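Local coordinates for TRNA nucleotidyl transferase-related protein (Thermotoga maritima, PDB 3H38), which probably adds the CCA end to transfer RNA as a class II nucleotidyltransferase, this chain being the C-terminal, nucleotidyltransferase-bearing part of a longer protein, at residues 182-185 with 186-189. Sequence-based numbering, arbitrary orientation.
Sequences IRFE and QRFD
Three successive i to i+4 bonds carry the last turn of helix 177-187 from I182-E185 into Q186-D189, beginning with Q186 N to I182 O at 2.9 Å and R187 N to R183 O at 3.0 Å. The third, F188 N to F184 O, is longer at 3.3 Å but almost straight at its hydrogen (177°), and F188, its donor, is the first residue to leave helical geometry. Side chains of neighbouring turns then divide between two flanks. On one, F184 and F188 lie alongside each other, F184 CD2 meeting F188 CE2 at 3.8 Å. R187 joins them: its CG is anti to the backbone N (chi1 166°), which runs the chain beside F184, and CD reaches the edge of that ring. Further out, F184 CE2 sits over one face of the guanidinium, whose plane is turned 59° from the ring. This flank belongs to the nucleotide pocket of this class II CCA-adding enzyme, empty here, where R183 and R187 bind ATP and CTP; F184 also touches D130 and N134, two ATP-binding residues, while E220 pairs with R183. The other flank faces helix 230-239. With CG anti to its own carbonyl carbon, Q186 sets that atom 3.5 Å from I182 O; a bend at chi2 then brings the amide back toward I182 and the adjacent E185, NE2 lying 3.2 Å from E185 OE1. R236 forms a salt bridge with E185 and also touches Q186. An alanine in place of Q186 would probably open a gap between this turn and helix 230-239, where the amide now packs beside I182.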
ATOM      1  N   ILE A 182       9.183  -8.969   4.520  1.00 30.11           N
ATOM      2  CA  ILE A 182       9.756  -7.669   4.796  1.00 31.98           C
ATOM      3  C   ILE A 182       8.702  -6.777   5.443  1.00 37.02           C
ATOM      4  O   ILE A 182       8.978  -6.127   6.465  1.00 42.23           O
ATOM      5  CB  ILE A 182      10.317  -7.033   3.505  1.00 40.24           C
ATOM      6  CG1 ILE A 182      11.568  -7.791   3.053  1.00 28.80           C
ATOM      7  CG2 ILE A 182      10.600  -5.552   3.691  1.00 46.68           C
ATOM      8  CD1 ILE A 182      11.642  -7.942   1.562  1.00 24.32           C
ATOM      9  N   ARG A 183       7.508  -6.766   4.894  1.00 34.51           N
ATOM     10  CA  ARG A 183       6.470  -5.943   5.424  1.00 36.74           C
ATOM     11  C   ARG A 183       6.152  -6.140   6.874  1.00 35.99           C
ATOM     12  O   ARG A 183       6.024  -5.194   7.572  1.00 31.08           O
ATOM     13  CB  ARG A 183       5.204  -6.010   4.611  1.00 41.82           C
ATOM     14  CG  ARG A 183       4.035  -5.503   5.337  1.00 33.18           C
ATOM     15  CD  ARG A 183       2.963  -5.053   4.451  1.00 38.48           C
ATOM     16  NE  ARG A 183       2.468  -6.161   3.677  1.00 43.54           N
ATOM     17  CZ  ARG A 183       1.401  -6.866   3.978  1.00 58.39           C
ATOM     18  NH1 ARG A 183       1.035  -7.875   3.236  1.00 42.27           N
ATOM     19  NH2 ARG A 183       0.703  -6.553   5.024  1.00 78.91           N
ATOM     20  N   PHE A 184       5.997  -7.375   7.319  1.00 43.46           N
ATOM     21  CA  PHE A 184       5.725  -7.638   8.736  1.00 33.64           C
ATOM     22  C   PHE A 184       7.017  -7.489   9.544  1.00 34.74           C
ATOM     23  O   PHE A 184       6.982  -7.224  10.733  1.00 35.56           O
ATOM     24  CB  PHE A 184       5.119  -9.033   8.950  1.00 19.64           C
ATOM     25  CG  PHE A 184       3.720  -9.209   8.371  1.00 29.89           C
ATOM     26  CD1 PHE A 184       3.477 -10.144   7.379  1.00 34.91           C
ATOM     27  CD2 PHE A 184       2.648  -8.485   8.852  1.00 37.43           C
ATOM     28  CE1 PHE A 184       2.193 -10.329   6.863  1.00 38.22           C
ATOM     29  CE2 PHE A 184       1.370  -8.669   8.337  1.00 41.60           C
ATOM     30  CZ  PHE A 184       1.146  -9.594   7.342  1.00 36.15           C
ATOM     31  N   GLU A 185       8.158  -7.682   8.899  1.00 41.60           N
ATOM     32  CA  GLU A 185       9.438  -7.393   9.549  1.00 52.27           C
ATOM     33  C   GLU A 185       9.530  -5.929   9.984  1.00 46.16           C
ATOM     34  O   GLU A 185       9.902  -5.641  11.112  1.00 41.61           O
ATOM     35  CB  GLU A 185      10.612  -7.719   8.629  1.00 51.70           C
ATOM     36  CG  GLU A 185      11.768  -8.389   9.342  1.00 45.20           C
ATOM     37  CD  GLU A 185      13.056  -8.322   8.548  1.00 43.40           C
ATOM     38  OE1 GLU A 185      13.084  -7.622   7.502  1.00 44.48           O
ATOM     39  OE2 GLU A 185      14.047  -8.957   8.974  1.00 43.16           O
ATOM     40  N   GLN A 186       9.192  -4.999   9.099  1.00 39.98           N
ATOM     41  CA  GLN A 186       9.234  -3.600   9.506  1.00 46.96           C
ATOM     42  C   GLN A 186       8.006  -3.202  10.329  1.00 41.60           C
ATOM     43  O   GLN A 186       8.083  -2.280  11.133  1.00 46.95           O
ATOM     44  CB  GLN A 186       9.424  -2.611   8.317  1.00 53.68           C
ATOM     45  CG  GLN A 186      10.421  -3.013   7.229  1.00 48.49           C
ATOM     46  CD  GLN A 186      11.767  -3.439   7.784  1.00 54.43           C
ATOM     47  OE1 GLN A 186      12.271  -2.842   8.721  1.00 52.37           O
ATOM     48  NE2 GLN A 186      12.355  -4.484   7.201  1.00 55.55           N
ATOM     49  N   ARG A 187       6.871  -3.862  10.123  1.00 44.41           N
ATOM     50  CA  ARG A 187       5.634  -3.450  10.800  1.00 48.40           C
ATOM     51  C   ARG A 187       5.618  -3.665  12.327  1.00 61.21           C
ATOM     52  O   ARG A 187       5.048  -2.861  13.063  1.00 69.62           O
ATOM     53  CB  ARG A 187       4.408  -4.101  10.172  1.00 42.46           C
ATOM     54  CG  ARG A 187       3.160  -3.970  11.039  1.00 35.30           C
ATOM     55  CD  ARG A 187       2.300  -5.185  10.862  1.00 44.99           C
ATOM     56  NE  ARG A 187       1.213  -5.020   9.896  1.00 51.76           N
ATOM     57  CZ  ARG A 187      -0.078  -5.174  10.202  1.00 63.08           C
ATOM     58  NH1 ARG A 187      -1.010  -5.029   9.260  1.00 69.06           N
ATOM     59  NH2 ARG A 187      -0.442  -5.489  11.453  1.00 48.25           N
ATOM     60  N   PHE A 188       6.214  -4.760  12.789  1.00 59.31           N
ATOM     61  CA  PHE A 188       6.584  -4.916  14.192  1.00 54.85           C
ATOM     62  C   PHE A 188       8.069  -4.704  14.134  1.00 55.62           C
ATOM     63  O   PHE A 188       8.597  -4.442  13.058  1.00 70.98           O
ATOM     64  CB  PHE A 188       6.261  -6.333  14.634  1.00 52.69           C
ATOM     65  CG  PHE A 188       4.959  -6.824  14.104  1.00 47.70           C
ATOM     66  CD1 PHE A 188       3.762  -6.478  14.723  1.00 52.73           C
ATOM     67  CD2 PHE A 188       4.916  -7.614  12.968  1.00 48.54           C
ATOM     68  CE1 PHE A 188       2.544  -6.921  14.218  1.00 44.93           C
ATOM     69  CE2 PHE A 188       3.720  -8.056  12.463  1.00 36.09           C
ATOM     70  CZ  PHE A 188       2.526  -7.710  13.091  1.00 41.78           C
ATOM     71  N   ASP A 189       8.794  -4.805  15.225  1.00 44.21           N
ATOM     72  CA  ASP A 189      10.229  -4.604  15.000  1.00 58.94           C
ATOM     73  C   ASP A 189      10.907  -5.959  14.876  1.00 54.18           C
ATOM     74  O   ASP A 189      11.720  -6.362  15.719  1.00 48.49           O
ATOM     75  CB  ASP A 189      10.885  -3.712  16.063  1.00 70.41           C
ATOM     76  CG  ASP A 189      12.283  -3.241  15.655  1.00 75.65           C
ATOM     77  OD1 ASP A 189      12.777  -3.661  14.584  1.00 75.18           O
ATOM     78  OD2 ASP A 189      12.892  -2.457  16.414  1.00 84.13           O
TER